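Local coordinates for protein beta-galactosidase (Trichoderma reesei, PDB 3OG2) that probably hydrolyses terminal non-reducing beta-D-galactose residues from beta-D-galactosides, as a family 35 glycoside hydrolase, at residues F274-F279 and A314-F319; K596-S601 and G620-A625; R725-L730 and A808-S813; D834-P839 and K992-K997; A914-A919 and E964-K969. All coordinates share one frame; numbering follows the deposited sequence. Where two conformers were deposited one is given.

Contact 1 of 5, residues F274-F279 and A314-F319; sequences FSLVEF and AGVTIF
Phe274 lays its ring against the chain from Ala314 to Val316, where helix 301-313 has just ended in a Schellman motif at Gly315. Its CB stands 4.0 Å from Gly315 O. With CG anti to the backbone N (chi1 177°), the ring is sent beside Val316, and CD2 comes to 3.4 Å from Val316 CA. One atom further, CE2 meets Ala314 CB at 3.8 Å. Val316 CG2 lies over one face of the ring, while Gly315 C sits at its edge, near the plane.

The backbone of the same residue is gripped as well. Phe274 O accepts from Thr317 N at 3.0 Å, in the carbonyl plane, and from Ile318 N at 3.3 Å, tilted from it. Leu276 N then bonds to Ile318 O at 2.8 Å, which sets the parallel register of Ser275 with Ile318 and Leu276 with Phe319. The side chains of Leu276 and Phe319 run alongside each other in the same direction, and Phe319 CE1 goes on to reach Phe279 CB at 3.6 Å. Those two rings meet obliquely, their planes at 56°. Where the chain turns a corner, Glu278, a residue that binds beta-D-galactose, points away from the pair and is held by Arg114 and Tyr240.

This is a beta-alpha-beta crossover of the TIM barrel: strands 275-280 and 318-321 are adjacent and parallel, with helix 301-313 in the connection. Phe303 and Asn311 of that helix touch Phe279, and strand 236-239 flanks strand 275-280 on its other side.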
# COMPACT_ATOMS: atom_id res chain seq x y z
N PHE A 274 -16.95 15.39 6.37
CA PHE A 274 -15.64 15.20 7.03
C PHE A 274 -14.90 14.03 6.38
O PHE A 274 -15.37 12.90 6.36
CB PHE A 274 -15.83 15.01 8.52
CG PHE A 274 -14.50 14.75 9.25
CD1 PHE A 274 -13.32 15.38 8.91
CD2 PHE A 274 -14.53 13.79 10.29
CE1 PHE A 274 -12.12 15.03 9.57
CE2 PHE A 274 -13.35 13.47 10.93
CZ PHE A 274 -12.15 14.09 10.58
N SER A 275 -13.74 14.38 5.80
CA SER A 275 -12.99 13.46 4.94
C SER A 275 -11.53 13.32 5.35
O SER A 275 -10.81 14.30 5.41
CB SER A 275 -13.01 14.02 3.51
OG SER A 275 -14.36 14.15 3.03
N LEU A 276 -11.14 12.08 5.64
CA LEU A 276 -9.77 11.73 5.93
C LEU A 276 -9.28 10.98 4.68
O LEU A 276 -9.55 9.79 4.50
CB LEU A 276 -9.63 10.85 7.18
CG LEU A 276 -9.98 11.61 8.47
CD1 LEU A 276 -10.03 10.63 9.65
CD2 LEU A 276 -8.98 12.73 8.73
N VAL A 277 -8.62 11.71 3.81
CA VAL A 277 -8.24 11.16 2.51
C VAL A 277 -7.06 10.22 2.65
O VAL A 277 -6.84 9.32 1.86
CB VAL A 277 -7.96 12.33 1.53
CG1 VAL A 277 -7.38 11.83 0.20
CG2 VAL A 277 -9.30 13.00 1.31
N GLU A 278 -6.22 10.37 3.70
CA GLU A 278 -5.23 9.36 4.07
C GLU A 278 -5.24 9.26 5.59
O GLU A 278 -4.95 10.28 6.26
CB GLU A 278 -3.79 9.66 3.70
CG GLU A 278 -3.63 9.89 2.18
CD GLU A 278 -2.23 10.40 1.92
OE1 GLU A 278 -1.30 10.27 2.76
OE2 GLU A 278 -2.01 10.96 0.82
N PHE A 279 -5.56 8.10 6.11
CA PHE A 279 -5.42 7.87 7.54
C PHE A 279 -4.54 6.64 7.73
O PHE A 279 -4.68 5.64 7.02
CB PHE A 279 -6.79 7.71 8.23
CG PHE A 279 -6.56 7.73 9.74
CD1 PHE A 279 -6.37 8.95 10.42
CD2 PHE A 279 -6.48 6.54 10.46
CE1 PHE A 279 -6.11 8.93 11.79
CE2 PHE A 279 -6.24 6.55 11.82
CZ PHE A 279 -6.03 7.73 12.48
N ALA A 314 -15.77 11.38 15.48
CA ALA A 314 -15.79 12.71 14.86
C ALA A 314 -16.69 12.74 13.62
O ALA A 314 -16.76 13.80 12.96
CB ALA A 314 -14.39 13.15 14.52
N GLY A 315 -17.35 11.64 13.25
CA GLY A 315 -18.27 11.61 12.14
C GLY A 315 -17.59 11.55 10.81
O GLY A 315 -18.15 12.03 9.80
N VAL A 316 -16.42 10.90 10.68
CA VAL A 316 -15.86 10.78 9.30
C VAL A 316 -16.80 10.03 8.39
O VAL A 316 -17.31 8.96 8.73
CB VAL A 316 -14.48 10.12 9.40
CG1 VAL A 316 -14.56 8.61 9.75
CG2 VAL A 316 -13.71 10.34 8.10
N THR A 317 -17.01 10.57 7.17
CA THR A 317 -17.85 9.84 6.23
C THR A 317 -17.14 9.62 4.89
O THR A 317 -17.72 8.98 4.02
CB THR A 317 -19.19 10.50 5.99
OG1 THR A 317 -18.95 11.85 5.59
CG2 THR A 317 -20.06 10.49 7.28
N ILE A 318 -15.89 10.13 4.74
CA ILE A 318 -15.05 9.69 3.58
C ILE A 318 -13.73 9.34 4.28
O ILE A 318 -13.09 10.23 4.86
CB ILE A 318 -14.87 10.77 2.51
CG1 ILE A 318 -16.21 11.17 1.87
CG2 ILE A 318 -13.83 10.30 1.48
CD1 ILE A 318 -16.10 12.26 0.84
N PHE A 319 -13.38 8.05 4.27
CA PHE A 319 -12.30 7.56 5.16
C PHE A 319 -11.46 6.61 4.37
O PHE A 319 -11.94 5.51 4.02
CB PHE A 319 -13.01 6.89 6.35
CG PHE A 319 -12.09 6.42 7.49
CD1 PHE A 319 -10.83 6.94 7.75
CD2 PHE A 319 -12.62 5.45 8.32
CE1 PHE A 319 -10.09 6.51 8.85
CE2 PHE A 319 -11.86 5.00 9.41
CZ PHE A 319 -10.63 5.52 9.67

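Contact 2 of 5, residues K596-S601 and G620-A625; sequences KGNALS and GISKLA
Ala599, Leu600 and Ser601 run parallel to Lys623, Leu624 and Ala625, the two strand axes 4.6 Å apart at their closest and inclined by 19°. The pair belongs to the mixed sheet of domain 3, in which strand 599-605 has this parallel partner on one side and an antiparallel one, strand 589-596, on the other. A type II' turn from Lys596 to Ala599 closes the latter hairpin.

At the entrance to the parallel pair, Asn598 O takes two bonds, from Ser622 N at 2.8 Å and from Lys623 N at 3.0 Å, so a single carbonyl fixes the start of the second strand. Leu600 continues the pattern in both directions, giving its N-H to Lys623 O and receiving Ala625 N on its own carbonyl.

Asn598 and Lys623 meet at the solvent side, their side chains crossing obliquely. CG of Asn598 stands between the backbone N and the carbonyl carbon (chi1 62°), and its ND2 touches the aliphatic Lys623 CD at 3.2 Å, while OD1 lies nearest CE. The Lys623 amine itself leads away. On the same face of the sheet Ala599 CB and Lys623 CB meet, 3.9 Å apart.

The other face is apolar. Ile621 CG2 packs on Leu600 CB at 3.9 Å, and Trp641 of strand 641-643 touches both Ile621 and Leu624. The side chains of Leu600 and Leu624 extend in parallel from neighbouring strands; Leu624 CD1 comes to 3.6 Å from Leu600 O and 4.1 Å from Leu600 CD2.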
# COMPACT_ATOMS: atom_id res chain seq x y z
N LYS A 596 -27.40 -18.74 -9.76
CA LYS A 596 -27.70 -19.15 -11.15
C LYS A 596 -28.75 -20.25 -11.03
O LYS A 596 -28.48 -21.33 -10.48
CB LYS A 596 -26.48 -19.63 -11.92
CG LYS A 596 -26.94 -20.34 -13.19
CD LYS A 596 -26.55 -19.61 -14.45
CE LYS A 596 -27.24 -20.23 -15.67
NZ LYS A 596 -26.70 -21.55 -16.07
N GLY A 597 -29.95 -19.94 -11.49
CA GLY A 597 -31.05 -20.88 -11.31
C GLY A 597 -31.34 -21.05 -9.82
O GLY A 597 -31.49 -20.15 -9.01
N ASN A 598 -31.43 -22.33 -9.44
CA ASN A 598 -31.65 -22.68 -8.04
C ASN A 598 -30.34 -22.83 -7.27
O ASN A 598 -30.40 -23.44 -6.19
CB ASN A 598 -32.44 -23.98 -7.99
CG ASN A 598 -31.79 -25.20 -8.60
OD1 ASN A 598 -32.45 -26.27 -8.70
ND2 ASN A 598 -30.54 -25.21 -9.04
N ALA A 599 -29.21 -22.37 -7.80
CA ALA A 599 -27.91 -22.62 -7.13
C ALA A 599 -27.25 -21.34 -6.64
O ALA A 599 -27.20 -20.33 -7.31
CB ALA A 599 -27.01 -23.35 -8.11
N LEU A 600 -26.75 -21.43 -5.41
CA LEU A 600 -25.88 -20.39 -4.87
C LEU A 600 -24.44 -20.83 -5.05
O LEU A 600 -24.06 -21.91 -4.57
CB LEU A 600 -26.16 -20.21 -3.39
CG LEU A 600 -25.22 -19.25 -2.64
CD1 LEU A 600 -25.46 -17.82 -3.09
CD2 LEU A 600 -25.38 -19.35 -1.13
N SER A 601 -23.64 -20.02 -5.74
CA SER A 601 -22.25 -20.33 -6.04
C SER A 601 -21.37 -19.41 -5.23
O SER A 601 -21.55 -18.19 -5.32
CB SER A 601 -22.05 -20.11 -7.55
OG SER A 601 -20.74 -20.39 -7.98
N GLY A 620 -36.06 -19.75 -3.18
CA GLY A 620 -35.96 -20.52 -4.42
C GLY A 620 -34.62 -21.20 -4.62
O GLY A 620 -34.41 -21.98 -5.57
N ILE A 621 -33.64 -20.95 -3.76
CA ILE A 621 -32.33 -21.62 -3.99
C ILE A 621 -32.21 -22.88 -3.16
O ILE A 621 -32.50 -22.91 -1.96
CB ILE A 621 -31.22 -20.63 -3.61
CG1 ILE A 621 -31.00 -19.53 -4.63
CG2 ILE A 621 -29.91 -21.35 -3.30
CD1 ILE A 621 -31.69 -19.52 -5.96
N SER A 622 -31.75 -23.96 -3.78
CA SER A 622 -31.71 -25.24 -3.09
C SER A 622 -30.39 -25.96 -3.36
O SER A 622 -30.21 -27.04 -2.80
CB SER A 622 -32.83 -26.18 -3.52
OG SER A 622 -32.82 -26.34 -4.95
N LYS A 623 -29.50 -25.44 -4.15
CA LYS A 623 -28.21 -26.08 -4.46
C LYS A 623 -27.08 -25.13 -4.05
O LYS A 623 -27.24 -23.90 -4.09
CB LYS A 623 -28.13 -26.44 -5.94
CG LYS A 623 -29.11 -27.60 -6.30
CD LYS A 623 -29.01 -27.79 -7.80
CE LYS A 623 -30.04 -28.81 -8.29
NZ LYS A 623 -29.41 -29.96 -8.99
N LEU A 624 -25.98 -25.74 -3.67
CA LEU A 624 -24.77 -25.02 -3.26
C LEU A 624 -23.57 -25.45 -4.10
O LEU A 624 -23.40 -26.63 -4.38
CB LEU A 624 -24.53 -25.30 -1.78
CG LEU A 624 -23.31 -24.57 -1.22
CD1 LEU A 624 -23.52 -23.04 -1.20
CD2 LEU A 624 -23.02 -25.11 0.17
N ALA A 625 -22.75 -24.48 -4.47
CA ALA A 625 -21.46 -24.82 -5.04
C ALA A 625 -20.39 -23.94 -4.37
O ALA A 625 -20.68 -22.77 -4.07
CB ALA A 625 -21.41 -24.59 -6.55

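Contact 3 of 5, residues R725-L730 and A808-S813; sequences RQQLFL and ALTSSS
Gln727 O is gripped by Thr810 N at 2.9 Å, in the carbonyl plane, and by a water that donates to it at 3.0 Å. The same water is also bonded to Thr810 OG1, so it bridges the two strands next to their direct bond. In return, Gln727 N gives its hydrogen to Thr810 O at 2.8 Å, completing an antiparallel hydrogen-bonded pair. Two residues on, Phe729 and Ala808 form another such pair, with Phe729 N bonded to Ala808 O at 2.8 Å. Between them, Leu728 and Leu809 make a non-hydrogen-bonded pair.

The leucines cross obliquely, Leu809 CD1 standing 4.1 Å from Leu728 CB. Leu809 has CG anti to its backbone N (chi1 -178°), and NE2 of Gln726 comes up against its branched end, 3.8 Å from Leu809 CD2. Gln726 OE1 accepts from the backbone of Arg722 and Thr723, so the oxygen of this buried amide is satisfied while NE2 lies against leucine carbons. On the opposite face of the sheet Phe729 CB meets Ala808 CB, the ring presents its edge to Ala808 N, and Gln727 NE2 hydrogen-bonds to Thr766 OG1 of strand 760-767.

Strand 726-733 is the middle of a three-stranded antiparallel sheet in an all-beta domain, and strand 803-811 is one of its outer members. The other outer strand, 760-767, supplies Leu767 to Leu809. The chemistry is thus two-sided: on the buried face Leu809 and Gln726 pack on Phe719 of strand 713-720, the one amide oxygen there being bonded to backbone N-H groups, whereas on the face of Gln727 and Thr810 a water joins the strands.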
# COMPACT_ATOMS: atom_id res chain seq x y z
N ARG A 725 52.84 10.37 -6.93
CA ARG A 725 51.76 10.25 -5.98
C ARG A 725 50.83 11.44 -6.15
O ARG A 725 51.32 12.58 -6.23
CB ARG A 725 52.33 10.24 -4.54
CG ARG A 725 51.23 10.07 -3.50
CD ARG A 725 51.81 9.84 -2.11
NE ARG A 725 52.33 8.46 -1.97
CZ ARG A 725 52.85 7.99 -0.85
NH1 ARG A 725 52.95 8.78 0.22
NH2 ARG A 725 53.27 6.71 -0.83
N GLN A 726 49.51 11.18 -6.20
CA GLN A 726 48.51 12.23 -6.33
C GLN A 726 47.45 11.98 -5.27
O GLN A 726 47.33 10.84 -4.81
CB GLN A 726 47.95 12.23 -7.75
CG GLN A 726 49.11 12.62 -8.70
CD GLN A 726 48.72 12.99 -10.08
OE1 GLN A 726 49.49 13.55 -10.85
NE2 GLN A 726 47.46 12.70 -10.45
N GLN A 727 46.73 13.05 -4.94
CA GLN A 727 45.72 12.96 -3.92
C GLN A 727 44.38 13.24 -4.61
O GLN A 727 44.24 14.25 -5.28
CB GLN A 727 45.98 13.97 -2.81
CG GLN A 727 47.32 13.73 -2.08
CD GLN A 727 47.53 12.39 -1.43
OE1 GLN A 727 48.72 11.98 -1.28
NE2 GLN A 727 46.46 11.70 -1.03
N LEU A 728 43.44 12.35 -4.39
CA LEU A 728 42.11 12.50 -4.96
C LEU A 728 41.07 12.72 -3.87
O LEU A 728 40.99 11.96 -2.89
CB LEU A 728 41.76 11.19 -5.70
CG LEU A 728 40.33 11.14 -6.25
CD1 LEU A 728 40.17 12.18 -7.35
CD2 LEU A 728 40.10 9.70 -6.74
N PHE A 729 40.26 13.73 -4.03
CA PHE A 729 39.11 14.04 -3.18
C PHE A 729 37.93 13.76 -4.05
O PHE A 729 37.90 14.28 -5.20
CB PHE A 729 39.13 15.52 -2.73
CG PHE A 729 37.77 15.96 -2.22
CD1 PHE A 729 37.32 15.44 -1.01
CD2 PHE A 729 37.00 16.86 -2.93
CE1 PHE A 729 36.10 15.83 -0.53
CE2 PHE A 729 35.77 17.27 -2.44
CZ PHE A 729 35.34 16.76 -1.23
N LEU A 730 36.99 12.99 -3.58
CA LEU A 730 35.80 12.69 -4.36
C LEU A 730 34.54 12.74 -3.51
O LEU A 730 34.40 12.05 -2.51
CB LEU A 730 36.00 11.29 -4.89
CG LEU A 730 35.18 10.79 -6.01
CD1 LEU A 730 35.29 11.59 -7.32
CD2 LEU A 730 35.62 9.34 -6.26
N ALA A 808 38.66 16.80 -6.50
CA ALA A 808 39.90 17.57 -6.66
C ALA A 808 41.00 16.52 -6.80
O ALA A 808 41.07 15.59 -5.98
CB ALA A 808 40.20 18.47 -5.48
N LEU A 809 41.83 16.66 -7.78
CA LEU A 809 42.98 15.76 -7.96
C LEU A 809 44.21 16.65 -7.92
O LEU A 809 44.30 17.59 -8.72
CB LEU A 809 42.86 15.05 -9.31
CG LEU A 809 44.00 14.05 -9.57
CD1 LEU A 809 44.08 12.95 -8.52
CD2 LEU A 809 43.81 13.43 -10.95
N THR A 810 45.14 16.37 -7.02
CA THR A 810 46.28 17.26 -6.85
C THR A 810 47.57 16.43 -6.91
O THR A 810 47.61 15.28 -6.46
CB THR A 810 46.22 18.05 -5.51
OG1 THR A 810 45.94 17.10 -4.46
CG2 THR A 810 45.11 19.10 -5.47
N SER A 811 48.59 17.06 -7.50
CA SER A 811 49.89 16.45 -7.51
C SER A 811 50.54 16.61 -6.14
O SER A 811 50.05 17.33 -5.24
CB SER A 811 50.80 17.10 -8.56
OG SER A 811 51.35 18.29 -7.98
N SER A 812 51.69 15.93 -6.01
CA SER A 812 52.35 15.98 -4.69
C SER A 812 52.96 17.34 -4.44
O SER A 812 53.48 17.54 -3.35
CB SER A 812 53.40 14.87 -4.59
OG SER A 812 54.34 14.93 -5.64
N SER A 813 52.93 18.26 -5.39
CA SER A 813 53.38 19.63 -5.14
C SER A 813 52.19 20.56 -4.95
O SER A 813 52.30 21.77 -4.76
CB SER A 813 54.24 20.11 -6.31
OG SER A 813 53.37 20.41 -7.40
O HOH W 1 55.21 12.26 -5.92
O HOH W 2 43.07 16.55 -3.77

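Contact 4 of 5, residues D834-P839 and K992-K997; sequences DVFRGP and KGPHFK
Phe836 and Arg837 offer two flat groups to the backbone of Lys992, Gly993 and Pro994. Over one face of the Phe836 ring lie Gly993 CA, 4.1 Å from the centroid in a CH-pi contact, and Lys992 O, offset toward the rim. Pro994 CD reaches the root of the same ring, 3.5 Å from Phe836 CG. The guanidinium of Arg837 also has Gly993 CA over one of its faces, so the glycine serves both groups. At its edge stand Pro994 O and the carboxylate of Asp834.

The setting is a loop-to-loop contact built on an Asx motif, in which Asp834 OD1 accepts from Arg837 N at 2.9 Å. The other oxygen, OD2, forms a salt bridge with Arg837 NH1 at 2.8 Å, on the syn side. Anchored at both ends, the arginine is extended from CG to NE and reaches Pro994 O. Asn924 O takes a further bond from NH2, and Phe926 touches both Phe836 and Arg837, packing the 834-839 loop against the edge strand 926-932 of a five-stranded antiparallel sheet.

Pro994 O accepts from Arg837 NH2 at 2.9 Å, nearly straight at 162°, and only weakly from Arg837 NH1 at 3.3 Å.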
# COMPACT_ATOMS: atom_id res chain seq x y z
N ASP A 834 13.94 -0.81 -22.45
CA ASP A 834 12.89 -1.80 -22.15
C ASP A 834 11.55 -1.11 -22.02
O ASP A 834 11.15 -0.67 -20.91
CB ASP A 834 13.28 -2.57 -20.89
CG ASP A 834 12.40 -3.78 -20.71
OD1 ASP A 834 11.26 -3.85 -21.24
OD2 ASP A 834 12.86 -4.71 -19.99
N VAL A 835 10.85 -0.95 -23.15
CA VAL A 835 9.57 -0.26 -23.05
C VAL A 835 8.59 -1.07 -22.24
O VAL A 835 7.73 -0.49 -21.58
CB VAL A 835 9.02 -0.00 -24.46
CG1 VAL A 835 7.60 0.57 -24.43
CG2 VAL A 835 10.00 0.92 -25.20
N PHE A 836 8.68 -2.39 -22.25
CA PHE A 836 7.72 -3.19 -21.50
C PHE A 836 7.88 -3.01 -19.99
O PHE A 836 6.87 -2.94 -19.30
CB PHE A 836 7.94 -4.66 -21.88
CG PHE A 836 6.80 -5.54 -21.38
CD1 PHE A 836 6.81 -6.08 -20.09
CD2 PHE A 836 5.71 -5.84 -22.22
CE1 PHE A 836 5.81 -6.89 -19.62
CE2 PHE A 836 4.73 -6.70 -21.72
CZ PHE A 836 4.76 -7.26 -20.44
N ARG A 837 9.11 -3.00 -19.50
CA ARG A 837 9.33 -2.96 -18.04
C ARG A 837 9.52 -1.53 -17.54
O ARG A 837 9.56 -1.36 -16.31
CB ARG A 837 10.52 -3.86 -17.65
CG ARG A 837 10.27 -5.33 -18.08
CD ARG A 837 11.34 -6.24 -17.52
NE ARG A 837 11.18 -7.65 -17.94
CZ ARG A 837 11.41 -8.09 -19.17
NH1 ARG A 837 11.78 -7.33 -20.19
NH2 ARG A 837 11.25 -9.38 -19.43
N GLY A 838 9.60 -0.55 -18.42
CA GLY A 838 9.51 0.84 -18.01
C GLY A 838 10.86 1.49 -17.79
O GLY A 838 11.92 0.88 -17.90
N PRO A 839 10.79 2.79 -17.49
CA PRO A 839 11.97 3.64 -17.55
C PRO A 839 12.92 3.47 -16.36
O PRO A 839 14.03 4.01 -16.45
CB PRO A 839 11.40 5.09 -17.54
CG PRO A 839 10.03 4.94 -16.89
CD PRO A 839 9.52 3.57 -17.29
N LYS A 992 4.09 -11.32 -19.84
CA LYS A 992 4.95 -11.68 -20.97
C LYS A 992 6.06 -10.68 -21.20
O LYS A 992 6.08 -9.97 -22.21
CB LYS A 992 4.10 -11.82 -22.25
CG LYS A 992 2.94 -12.80 -22.07
CD LYS A 992 2.16 -13.12 -23.35
CE LYS A 992 1.04 -14.11 -23.11
NZ LYS A 992 -0.34 -13.64 -23.43
N GLY A 993 7.00 -10.59 -20.25
CA GLY A 993 8.11 -9.67 -20.45
C GLY A 993 9.00 -10.14 -21.60
O GLY A 993 9.27 -11.34 -21.75
N PRO A 994 9.46 -9.27 -22.49
CA PRO A 994 10.37 -9.68 -23.57
C PRO A 994 11.63 -10.36 -23.08
O PRO A 994 12.21 -10.03 -22.06
CB PRO A 994 10.73 -8.33 -24.20
CG PRO A 994 9.41 -7.62 -24.07
CD PRO A 994 9.07 -7.85 -22.61
N HIS A 995 12.04 -11.36 -23.89
CA HIS A 995 13.28 -12.05 -23.61
C HIS A 995 14.48 -11.27 -24.13
O HIS A 995 14.33 -10.29 -24.89
CB HIS A 995 13.24 -13.39 -24.33
CG HIS A 995 12.23 -14.32 -23.74
ND1 HIS A 995 11.11 -14.10 -23.00
CD2 HIS A 995 12.31 -15.68 -23.84
CE1 HIS A 995 10.52 -15.23 -22.67
NE2 HIS A 995 11.24 -16.21 -23.17
N PHE A 996 15.68 -11.73 -23.73
CA PHE A 996 16.89 -11.10 -24.24
C PHE A 996 16.90 -11.06 -25.76
O PHE A 996 16.61 -12.06 -26.41
CB PHE A 996 18.10 -11.87 -23.71
CG PHE A 996 19.39 -11.44 -24.41
CD1 PHE A 996 20.06 -10.32 -23.99
CD2 PHE A 996 19.93 -12.16 -25.47
CE1 PHE A 996 21.22 -9.88 -24.60
CE2 PHE A 996 21.05 -11.71 -26.11
CZ PHE A 996 21.74 -10.58 -25.68
N LYS A 997 17.35 -9.95 -26.32
CA LYS A 997 17.70 -9.76 -27.71
C LYS A 997 18.93 -8.87 -27.70
O LYS A 997 18.99 -7.89 -26.97
CB LYS A 997 16.59 -9.07 -28.49
CG LYS A 997 15.50 -9.94 -29.07
CD LYS A 997 14.28 -9.07 -29.38
CE LYS A 997 14.64 -7.95 -30.35
NZ LYS A 997 14.02 -8.19 -31.69

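Contact 5 of 5, residues A914-A919 and E964-K969; sequences AAPYRA and ESRGAK
Ala914 C lies near Arg966 NH1; closer contact starts at Ala915. The contact joins the approach to strand 917-923 with a type I beta turn, Glu964 to Gly967, in an all-beta domain. Ala915 CB points into the turn, 3.2 Å from Gly967 O and 3.4 Å from Arg966 CD. CB and CA of Ala915 also lie over one face of the Arg966 guanidinium. Ala915 O takes a hydrogen from a water, and that water accepts from Lys969 N.

Pro916 carries on across the same face, with CD 3.6 Å from Arg966 NH2. Its ring crosses the Glu964 side chain at about a right angle, CG standing 3.5 Å from Glu964 CD. The proline is thus packed against both partners of a salt bridge within the turn: Arg966 NE and NH2 both bond Glu964 OE1, side-on, and OE1 lies in the guanidinium plane.

Tyr917 starts the strand, and its CB meets Ala968 CB at 3.7 Å. CG stands between the backbone N and the carbonyl carbon (chi1 67°), which starts the ring off beside Lys969: Lys969 C lies over one face, and Lys969 O approaches CE1 at 3.4 Å. Leu960 of the adjacent strand 953-962 and Phe908 of strand 900-908, in another sheet, also touch this tyrosine. From here the chain leaves the turn, and Arg918 is bound to Asp783 instead.

No direct hydrogen bond spans the two segments; water takes that part. A second water gives hydrogens to Pro916 O and Gly967 O, each at 2.8 Å, and accepts from Glu964 N.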
# COMPACT_ATOMS: atom_id res chain seq x y z
N ALA A 914 30.56 -11.18 7.77
CA ALA A 914 30.82 -11.35 6.35
C ALA A 914 31.08 -9.98 5.73
O ALA A 914 30.47 -8.97 6.10
CB ALA A 914 29.70 -12.14 5.71
N ALA A 915 32.03 -9.99 4.81
CA ALA A 915 32.34 -8.81 4.01
C ALA A 915 31.07 -8.23 3.37
O ALA A 915 30.14 -8.93 2.95
CB ALA A 915 33.35 -9.16 2.94
N PRO A 916 31.04 -6.91 3.34
CA PRO A 916 29.87 -6.20 2.85
C PRO A 916 29.65 -6.28 1.34
O PRO A 916 30.61 -6.23 0.56
CB PRO A 916 30.16 -4.74 3.26
CG PRO A 916 31.67 -4.70 3.29
CD PRO A 916 32.15 -6.03 3.80
N TYR A 917 28.37 -6.43 0.94
CA TYR A 917 28.06 -6.43 -0.47
C TYR A 917 26.64 -5.87 -0.69
O TYR A 917 25.85 -5.83 0.25
CB TYR A 917 28.18 -7.82 -1.09
CG TYR A 917 27.17 -8.85 -0.62
CD1 TYR A 917 27.38 -9.57 0.56
CD2 TYR A 917 26.05 -9.12 -1.38
CE1 TYR A 917 26.46 -10.52 0.97
CE2 TYR A 917 25.14 -10.08 -0.96
CZ TYR A 917 25.34 -10.77 0.19
OH TYR A 917 24.42 -11.72 0.56
N ARG A 918 26.47 -5.52 -1.96
CA ARG A 918 25.14 -5.10 -2.41
C ARG A 918 24.72 -6.08 -3.49
O ARG A 918 25.59 -6.53 -4.26
CB ARG A 918 25.16 -3.66 -2.97
CG ARG A 918 25.72 -2.73 -1.87
CD ARG A 918 25.91 -1.32 -2.37
NE ARG A 918 24.69 -0.54 -2.69
CZ ARG A 918 24.08 0.25 -1.84
NH1 ARG A 918 24.51 0.35 -0.58
NH2 ARG A 918 23.00 0.92 -2.24
N ALA A 919 23.47 -6.45 -3.54
CA ALA A 919 23.02 -7.37 -4.59
C ALA A 919 21.72 -6.83 -5.18
O ALA A 919 20.95 -6.09 -4.52
CB ALA A 919 22.76 -8.77 -4.01
N GLU A 964 34.63 -4.49 -0.69
CA GLU A 964 35.92 -4.48 -0.10
C GLU A 964 36.84 -5.41 -0.86
O GLU A 964 36.44 -6.27 -1.64
CB GLU A 964 35.82 -4.86 1.39
CG GLU A 964 35.11 -3.72 2.15
CD GLU A 964 35.03 -3.91 3.64
OE1 GLU A 964 35.33 -5.01 4.16
OE2 GLU A 964 34.64 -2.91 4.31
N SER A 965 38.13 -5.22 -0.60
CA SER A 965 39.12 -5.85 -1.48
C SER A 965 39.20 -7.35 -1.32
O SER A 965 39.76 -8.00 -2.22
CB SER A 965 40.49 -5.20 -1.18
OG SER A 965 40.86 -5.53 0.16
N ARG A 966 38.65 -7.85 -0.22
CA ARG A 966 38.54 -9.26 0.11
C ARG A 966 37.48 -9.99 -0.70
O ARG A 966 37.32 -11.20 -0.68
CB ARG A 966 38.14 -9.39 1.60
CG ARG A 966 36.94 -8.51 2.00
CD ARG A 966 36.63 -8.63 3.48
NE ARG A 966 36.09 -7.51 4.23
CZ ARG A 966 35.39 -7.66 5.37
NH1 ARG A 966 35.19 -8.91 5.82
NH2 ARG A 966 34.88 -6.66 6.09
N GLY A 967 36.65 -9.20 -1.40
CA GLY A 967 35.53 -9.75 -2.13
C GLY A 967 34.30 -10.03 -1.27
O GLY A 967 34.17 -9.46 -0.17
N ALA A 968 33.40 -10.88 -1.81
CA ALA A 968 32.13 -11.15 -1.10
C ALA A 968 31.48 -12.36 -1.74
O ALA A 968 31.76 -12.75 -2.86
CB ALA A 968 31.21 -9.92 -1.12
N LYS A 969 30.52 -12.90 -0.97
CA LYS A 969 29.67 -13.97 -1.50
C LYS A 969 28.33 -13.90 -0.79
O LYS A 969 28.20 -13.31 0.28
CB LYS A 969 30.33 -15.33 -1.29
CG LYS A 969 30.42 -15.75 0.17
CD LYS A 969 31.19 -17.06 0.28
CE LYS A 969 32.63 -16.91 -0.15
NZ LYS A 969 33.46 -16.10 0.79
O HOH W 3 30.27 -11.64 1.87
O HOH W 4 33.28 -6.86 0.28

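How the contacts relate
Only contact 1 belongs to the barrel with the galactose site; it contains Glu278, and the side chain of Phe279 is about 10 Å from that of Glu180, another galactose-binding residue. The other four lie away from the galactose site. Contacts 2 and 3 are farthest apart, their centres 83 Å from each other on opposite sides of the chain's centre. Contact 5 has two closer neighbours: its nearest atoms are about 15 Å from those of contact 3 and about 16 Å from those of contact 4. Along the chain both segments of contact 5 fall between the two of contact 4, whereas contacts 1, 2 and 3 follow in series. None of the five touches another.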